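Local coordinates for galactose-binding like protein (Bacteroides thetaiotaomicron, PDB 7M1A), which is a SusE-like protein whose calcium-carrying, galactose-binding-like domain, the piece described here, probably takes part in recognising carbohydrate, at residues G24-V29 with V43-G48; R33-G38 with C169-T174; Q14-V19 with P55-F60. One frame throughout, in Å; residues are numbered along the deposited sequence.

Contact 1 of 3, residues G24-V29 with V43-G48; sequences GKMEYV and VGLHTG. With CA (calcium ion), chain F; EDO (1,2-ethanediol), chain E.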
# COMPACT_ATOMS: atom_id res chain seq x y z
N GLY A 24 10.20 5.56 -2.91
CA GLY A 24 8.95 6.22 -2.53
C GLY A 24 7.94 5.25 -1.96
O GLY A 24 8.11 4.04 -2.04
N LYS A 25 6.89 5.81 -1.36
CA LYS A 25 5.79 5.03 -0.82
C LYS A 25 4.63 5.99 -0.63
O LYS A 25 4.77 7.17 -0.30
CB LYS A 25 6.13 4.49 0.60
CG LYS A 25 5.23 3.31 0.93
CD LYS A 25 5.54 2.04 0.19
CE LYS A 25 4.45 0.99 0.52
NZ LYS A 25 3.02 1.42 0.26
N MSE A 26 3.42 5.50 -0.91
CA MSE A 26 2.26 6.36 -0.88
C MSE A 26 2.12 7.00 0.51
O MSE A 26 1.76 8.18 0.62
CB MSE A 26 0.95 5.65 -1.29
CG MSE A 26 -0.13 6.77 -1.60
SE MSE A 26 -1.86 5.97 -2.06
CE MSE A 26 -1.30 4.96 -3.68
N GLU A 27 2.37 6.19 1.60
CA GLU A 27 2.14 6.69 2.95
C GLU A 27 3.05 7.89 3.23
O GLU A 27 2.78 8.62 4.16
CB GLU A 27 2.49 5.57 3.95
CG GLU A 27 1.47 4.40 4.00
CD GLU A 27 1.55 3.35 2.93
OE1 GLU A 27 2.39 3.41 1.98
OE2 GLU A 27 0.78 2.34 3.12
N TYR A 28 4.12 8.08 2.44
CA TYR A 28 4.97 9.23 2.71
C TYR A 28 4.33 10.57 2.35
O TYR A 28 4.90 11.62 2.77
CB TYR A 28 6.31 9.04 1.95
CG TYR A 28 7.15 7.85 2.36
CD1 TYR A 28 6.98 7.20 3.59
CD2 TYR A 28 8.11 7.35 1.50
CE1 TYR A 28 7.76 6.10 3.90
CE2 TYR A 28 8.95 6.28 1.82
CZ TYR A 28 8.80 5.71 3.05
OH TYR A 28 9.53 4.59 3.34
N VAL A 29 3.20 10.55 1.58
CA VAL A 29 2.56 11.83 1.26
C VAL A 29 1.47 12.17 2.27
O VAL A 29 0.83 13.18 2.13
CB VAL A 29 2.06 11.93 -0.19
CG1 VAL A 29 3.21 11.67 -1.16
CG2 VAL A 29 0.82 11.09 -0.48
N VAL A 43 10.51 10.49 1.72
CA VAL A 43 10.39 11.80 1.07
C VAL A 43 9.07 12.03 0.36
O VAL A 43 8.57 13.17 0.33
CB VAL A 43 11.60 12.00 0.11
CG1 VAL A 43 11.50 13.23 -0.78
CG2 VAL A 43 12.92 11.99 0.93
N GLY A 44 8.53 10.99 -0.27
CA GLY A 44 7.31 11.23 -1.02
C GLY A 44 6.96 9.99 -1.83
O GLY A 44 7.44 8.86 -1.52
N LEU A 45 6.12 10.16 -2.85
CA LEU A 45 5.82 9.10 -3.77
C LEU A 45 6.34 9.49 -5.14
O LEU A 45 6.59 10.69 -5.42
CB LEU A 45 4.33 8.70 -3.78
CG LEU A 45 3.33 9.73 -4.35
CD1 LEU A 45 3.34 9.83 -5.88
CD2 LEU A 45 1.91 9.35 -3.89
N HIS A 46 6.56 8.47 -5.97
CA HIS A 46 7.14 8.74 -7.27
C HIS A 46 6.81 7.61 -8.23
O HIS A 46 7.09 6.46 -7.92
CB HIS A 46 8.67 8.86 -7.10
CG HIS A 46 9.35 9.52 -8.24
ND1 HIS A 46 9.15 9.18 -9.60
CD2 HIS A 46 10.28 10.52 -8.20
CE1 HIS A 46 9.94 10.00 -10.31
NE2 HIS A 46 10.61 10.80 -9.48
N THR A 47 6.17 7.90 -9.39
CA THR A 47 5.80 6.83 -10.32
C THR A 47 6.92 6.44 -11.28
O THR A 47 6.70 5.53 -12.09
CB THR A 47 4.60 7.26 -11.17
OG1 THR A 47 4.90 8.41 -11.96
CG2 THR A 47 3.38 7.59 -10.32
N GLY A 48 8.10 7.11 -11.18
CA GLY A 48 9.19 6.79 -12.09
C GLY A 48 9.22 7.73 -13.30
O GLY A 48 8.62 8.81 -13.31
CA CA F . 5.42 13.75 3.34
C1 EDO E . 13.26 11.70 -11.96
O1 EDO E . 12.57 12.14 -10.81
C2 EDO E . 14.64 12.31 -12.04
O2 EDO E . 15.07 12.21 -10.73
O HOH W 1 7.74 13.40 3.43

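Contact 2 of 3, residues R33-G38 with C169-T174; sequences RISKDG and CFTELT. With CA (calcium ion), chain F; EDO (1,2-ethanediol), chain C.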
# COMPACT_ATOMS: atom_id res chain seq x y z
N ARG A 33 5.09 15.41 6.93
CA ARG A 33 6.37 16.07 6.68
C ARG A 33 6.38 16.54 5.23
O ARG A 33 6.02 15.83 4.29
CB ARG A 33 7.58 15.14 6.94
CG ARG A 33 7.66 14.77 8.40
CD ARG A 33 8.98 14.06 8.68
NE ARG A 33 8.59 12.62 8.31
CZ ARG A 33 8.06 11.63 9.13
NH1 ARG A 33 7.52 11.91 10.31
NH2 ARG A 33 8.01 10.37 8.67
N ILE A 34 6.83 17.80 5.04
CA ILE A 34 6.97 18.36 3.72
C ILE A 34 8.48 18.36 3.46
O ILE A 34 9.23 19.14 4.09
CB ILE A 34 6.36 19.79 3.64
CG1 ILE A 34 4.83 19.72 3.81
CG2 ILE A 34 6.73 20.49 2.34
CD1 ILE A 34 4.26 21.06 4.26
N SER A 35 8.94 17.42 2.64
CA SER A 35 10.34 16.99 2.61
C SER A 35 11.04 17.34 1.31
O SER A 35 10.37 17.66 0.29
CB SER A 35 10.50 15.49 2.87
OG SER A 35 9.77 15.11 4.00
N LYS A 36 12.37 17.28 1.31
CA LYS A 36 13.16 17.39 0.09
C LYS A 36 14.02 16.14 -0.07
O LYS A 36 14.24 15.42 0.91
CB LYS A 36 14.04 18.64 0.13
CG LYS A 36 15.08 18.56 1.23
CD LYS A 36 15.85 19.89 1.42
CE LYS A 36 16.97 19.77 2.42
NZ LYS A 36 16.52 19.63 3.81
N ASP A 37 14.65 15.98 -1.24
CA ASP A 37 15.55 14.86 -1.42
C ASP A 37 16.64 14.92 -0.36
O ASP A 37 17.18 15.99 -0.08
CB ASP A 37 16.29 14.94 -2.75
CG ASP A 37 15.49 14.44 -3.92
OD1 ASP A 37 14.40 13.93 -3.68
OD2 ASP A 37 15.98 14.55 -5.02
N GLY A 38 16.99 13.75 0.18
CA GLY A 38 18.01 13.61 1.21
C GLY A 38 17.47 13.61 2.64
O GLY A 38 18.17 13.22 3.57
N CYS A 169 5.49 12.89 -9.01
CA CYS A 169 6.13 12.73 -7.71
C CYS A 169 5.77 13.98 -6.88
O CYS A 169 5.66 15.09 -7.41
CB CYS A 169 7.65 12.58 -7.86
SG CYS A 169 8.54 13.97 -8.61
N PHE A 170 5.69 13.83 -5.57
CA PHE A 170 5.44 14.93 -4.66
C PHE A 170 5.67 14.45 -3.22
O PHE A 170 5.84 13.22 -3.02
CB PHE A 170 4.07 15.61 -4.81
CG PHE A 170 2.90 14.76 -4.44
CD1 PHE A 170 2.44 13.76 -5.33
CD2 PHE A 170 2.23 14.94 -3.25
CE1 PHE A 170 1.32 12.98 -5.02
CE2 PHE A 170 1.10 14.14 -2.93
CZ PHE A 170 0.70 13.15 -3.82
N THR A 171 5.69 15.39 -2.23
CA THR A 171 6.09 15.03 -0.88
C THR A 171 4.91 14.93 0.11
O THR A 171 5.06 14.16 1.11
CB THR A 171 7.17 15.96 -0.31
OG1 THR A 171 7.53 15.52 1.00
CG2 THR A 171 6.72 17.42 -0.18
N GLU A 172 3.82 15.70 -0.02
CA GLU A 172 2.79 15.71 1.01
C GLU A 172 1.50 16.26 0.41
O GLU A 172 1.56 17.14 -0.47
CB GLU A 172 3.19 16.60 2.22
CG GLU A 172 2.30 16.48 3.46
CD GLU A 172 2.35 15.11 4.16
OE1 GLU A 172 3.23 14.29 3.85
OE2 GLU A 172 1.56 14.93 5.09
N LEU A 173 0.36 15.77 0.91
CA LEU A 173 -0.91 16.42 0.65
C LEU A 173 -1.64 16.57 1.97
O LEU A 173 -1.27 15.91 2.96
CB LEU A 173 -1.72 15.71 -0.45
CG LEU A 173 -1.84 14.19 -0.36
CD1 LEU A 173 -2.71 13.82 0.84
CD2 LEU A 173 -2.44 13.68 -1.67
N THR A 174 -2.65 17.46 2.01
CA THR A 174 -3.45 17.63 3.21
C THR A 174 -4.89 17.85 2.77
O THR A 174 -5.14 18.59 1.81
CB THR A 174 -2.97 18.84 4.03
OG1 THR A 174 -1.58 18.58 4.35
CG2 THR A 174 -3.73 19.01 5.33
CA CA F . 5.42 13.75 3.34
C1 EDO C . 14.39 11.85 -6.31
O1 EDO C . 13.38 12.53 -5.62
C2 EDO C . 13.65 11.46 -7.47
O2 EDO C . 13.22 12.57 -8.21
O HOH W 1 7.74 13.40 3.43

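Contact 3 of 3, residues Q14-V19 with P55-F60; sequences QNDSRV and PAVFTF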
# COMPACT_ATOMS: atom_id res chain seq x y z
N GLN A 14 -7.06 -2.01 -10.01
CA GLN A 14 -6.37 -2.46 -11.25
C GLN A 14 -6.07 -1.26 -12.11
O GLN A 14 -6.92 -0.36 -12.27
CB GLN A 14 -7.41 -3.30 -12.04
CG GLN A 14 -6.87 -4.15 -13.21
CD GLN A 14 -7.98 -4.88 -13.93
OE1 GLN A 14 -9.07 -5.11 -13.43
NE2 GLN A 14 -7.68 -5.27 -15.16
N ASN A 15 -4.92 -1.34 -12.75
CA ASN A 15 -4.38 -0.31 -13.65
C ASN A 15 -3.88 0.92 -12.90
O ASN A 15 -3.41 1.83 -13.56
CB ASN A 15 -5.35 0.02 -14.81
CG ASN A 15 -5.60 -1.21 -15.64
OD1 ASN A 15 -4.67 -1.92 -15.98
ND2 ASN A 15 -6.87 -1.43 -15.92
N ASP A 16 -3.97 1.01 -11.55
CA ASP A 16 -3.35 2.15 -10.88
C ASP A 16 -1.84 2.13 -11.13
O ASP A 16 -1.24 1.08 -11.33
CB ASP A 16 -3.60 2.11 -9.38
CG ASP A 16 -5.02 2.52 -8.95
OD1 ASP A 16 -5.79 3.02 -9.82
OD2 ASP A 16 -5.29 2.54 -7.75
N SER A 17 -1.22 3.32 -11.09
CA SER A 17 0.23 3.44 -11.22
C SER A 17 0.87 3.02 -9.89
O SER A 17 0.43 3.42 -8.82
CB SER A 17 0.59 4.88 -11.49
OG SER A 17 0.11 5.25 -12.80
N ARG A 18 1.98 2.28 -9.98
CA ARG A 18 2.81 2.09 -8.81
C ARG A 18 3.51 3.42 -8.49
O ARG A 18 3.80 4.22 -9.40
CB ARG A 18 3.86 1.00 -9.06
CG ARG A 18 3.16 -0.34 -9.19
CD ARG A 18 4.12 -1.48 -9.23
NE ARG A 18 3.44 -2.75 -9.38
CZ ARG A 18 3.28 -3.68 -8.47
NH1 ARG A 18 3.54 -3.43 -7.19
NH2 ARG A 18 2.75 -4.82 -8.84
N VAL A 19 3.72 3.69 -7.19
CA VAL A 19 4.23 5.01 -6.81
C VAL A 19 5.51 4.88 -5.97
O VAL A 19 5.82 5.76 -5.13
CB VAL A 19 3.16 5.86 -6.06
CG1 VAL A 19 1.90 6.11 -6.94
CG2 VAL A 19 2.69 5.16 -4.76
N PRO A 55 -2.51 9.34 -18.20
CA PRO A 55 -2.30 9.99 -16.90
C PRO A 55 -2.04 8.97 -15.79
O PRO A 55 -2.77 7.96 -15.66
CB PRO A 55 -3.62 10.73 -16.68
CG PRO A 55 -4.06 11.16 -18.10
CD PRO A 55 -3.64 9.94 -18.95
N ALA A 56 -1.07 9.25 -14.92
CA ALA A 56 -0.86 8.37 -13.77
C ALA A 56 -2.06 8.53 -12.86
O ALA A 56 -2.58 9.61 -12.65
CB ALA A 56 0.37 8.76 -12.99
N VAL A 57 -2.48 7.41 -12.25
CA VAL A 57 -3.63 7.39 -11.33
C VAL A 57 -3.23 6.62 -10.07
O VAL A 57 -2.72 5.53 -10.19
CB VAL A 57 -4.89 6.79 -12.01
CG1 VAL A 57 -6.03 6.59 -11.02
CG2 VAL A 57 -5.29 7.56 -13.24
N PHE A 58 -3.59 7.15 -8.89
CA PHE A 58 -3.45 6.29 -7.70
C PHE A 58 -4.60 6.66 -6.75
O PHE A 58 -5.31 7.66 -6.93
CB PHE A 58 -2.05 6.44 -7.08
CG PHE A 58 -1.75 7.80 -6.52
CD1 PHE A 58 -2.16 8.20 -5.26
CD2 PHE A 58 -1.13 8.75 -7.34
CE1 PHE A 58 -1.93 9.48 -4.77
CE2 PHE A 58 -0.90 10.05 -6.87
CZ PHE A 58 -1.34 10.45 -5.61
N THR A 59 -4.81 5.75 -5.78
CA THR A 59 -6.05 5.72 -5.02
C THR A 59 -5.72 5.57 -3.53
O THR A 59 -4.84 4.77 -3.15
CB THR A 59 -6.86 4.50 -5.47
OG1 THR A 59 -7.04 4.49 -6.90
CG2 THR A 59 -8.23 4.45 -4.83
N PHE A 60 -6.53 6.18 -2.65
CA PHE A 60 -6.36 6.00 -1.21
C PHE A 60 -7.67 6.26 -0.48
O PHE A 60 -8.64 6.68 -1.08
CB PHE A 60 -5.20 6.83 -0.64
CG PHE A 60 -5.30 8.31 -0.84
CD1 PHE A 60 -4.92 8.88 -2.05
CD2 PHE A 60 -5.76 9.18 0.16
CE1 PHE A 60 -4.89 10.28 -2.23
CE2 PHE A 60 -5.78 10.58 -0.04
CZ PHE A 60 -5.34 11.12 -1.21
O HOH W 2 -2.19 4.74 -13.79
O HOH W 3 -3.29 3.25 -5.96

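Contact 1 of 3, residues G24-V29 with V43-G48
Y28 and G44 meet beside the calcium site of a galactose-binding-like beta-sandwich, where a 3-10 segment, 26-29, packs against the short edge strand 45-46. Y28 shows how one residue can serve two sides: its carbonyl O binds the calcium ion at 2.3 Å, while its ring turns to the other segment. CG of Y28 stands anti to its carbonyl carbon (chi1 -63°), and from there the ring brings CD2 within 3.4 Å of G44 O, which lies at the ring edge near its plane. K25 CB lies over the centre of one face of the same ring. G44 O also accepts the backbone N-H of K25 at 3.1 Å, with an N-H...O angle of 159°. Beside this bond, apolar branches meet: V29 CG1 reaches L45 CG at 3.7 Å, and CG of selenomethionine M26 runs beside L45 CD2 at 4.0 Å. The next residue of the strand, H46, uses both nitrogens in the plane of its imidazole. ND1 accepts G48 N at 2.8 Å, and NE2 donates to O1 of a 1,2-ethanediol at 2.7 Å, probably from the crystallisation liquor and also hydrogen-bonded to K80 and D85. An alanine at H46 would probably leave the G48 N-H without its side-chain acceptor and the ethanediol without the imidazole N-H. K25 NZ bridges to E27 OE1 and to E10 of the second subunit. The chemistry thus implies that G44 O holds the backbone just ahead of the 3-10 segment through the one hydrogen bond between the two segments, while the Y28 carbonyl remains committed to the metal.

Contact 2 of 3, residues R33-G38 with C169-T174
R33 and E172, distant in sequence, are brought together first by metal coordination. The backbone O of R33 lies 2.4 Å from the calcium ion, and T171 O and E172 OE1 each bind it at 2.3 Å; a water, the carbonyl of Y28 and OD1 of N31 complete six ligands. R33 O and E172 OE1 come within 3.2 Å of each other, a closeness of two acceptors that the shared cation makes tolerable. The E172 chain bends at chi2 (66°), which turns its CD back toward the ion, and its second oxygen, OE2, is held by a salt bridge to K5 and a hydrogen bond from G32 N.

Hydrogen bonding supplies the second link. The S35 N-H points to T171 OG1 at 2.9 Å with an angle of 156°, and OG1 is bonded in turn to the carbonyl of V43. The calcium-bound water donates to S35 OG at 2.7 Å, so a second-shell hydroxyl steadies a first-shell ligand.

Apolar contact is slighter. The I34 side chain crosses that of E172 at about a right angle, with CG1 3.9 Å from E172 CB, and its CG2 touches T171 CG2 at 4.0 Å.

T171 and E172 both face W74, a classic beta bulge in strand 169-176, consistent with the T171 carbonyl and E172 carboxylate reaching the same ion. A calcium site clasped between an early loop and the last strand is a familiar feature of galactose-binding-like domains.

Contact 3 of 3, residues Q14-V19 with P55-F60
D16 and T59 join a loop to strand 56-66 in the six-stranded sheet of this galactose-binding-like sandwich, the loop's 16-19 part running 97° to the strand's 56-59 part. D16 illustrates how one carboxylate can fasten such a crossing. Its CB rests 3.6 Å from V57 O, and CG, anti to the carbonyl carbon (chi1 -76°), approaches T59 OG1. OD1 touches V57 CG1 at 3.8 Å and makes a salt bridge with R155 on the neighbouring strand 151-158. OD2 accepts T59 OG1 at 2.8 Å, on its syn side and 21° out of the carboxylate plane; L13 N also donates to OD2, and a water hydrogen-bonds both to it and to T59 N. T59 OG1 is itself held by R155 NE, so the arginine and the threonine fix the carboxylate together. The next residue contributes a backbone bond: S17 N donates to V57 O at 2.8 Å. Farther on, the V19 side chain crosses that of F58 at about a right angle, its CG1 lying 4.0 Å from F58 CB. Toward the start of the strand, S17 OG sits 3.4 Å from A56 CA and hydrogen-bonds a water, which accepts the N-H of V57.

Overall arrangement
Read from the N terminus, the chain leaves strand 9-11 and lays down 14-19, 24-29 and 33-38 in one long loop, each meeting a partner later in the chain. Segment 43-48 comes first in sequence and closes contact 1; 55-60 then closes contact 3, whose loop therefore encloses contact 1 entirely. Contact 2 begins between the two segments of contact 1 but closes only at 169-174 near the C terminus, so it crosses both others. Contacts 1 and 2 share the calcium ion and the four-stranded sheet, in which strands 45-46 and 169-176 are neighbours. Contact 3 ties the same loop to the six-stranded sheet, and F58 against F170 joins the two sheets.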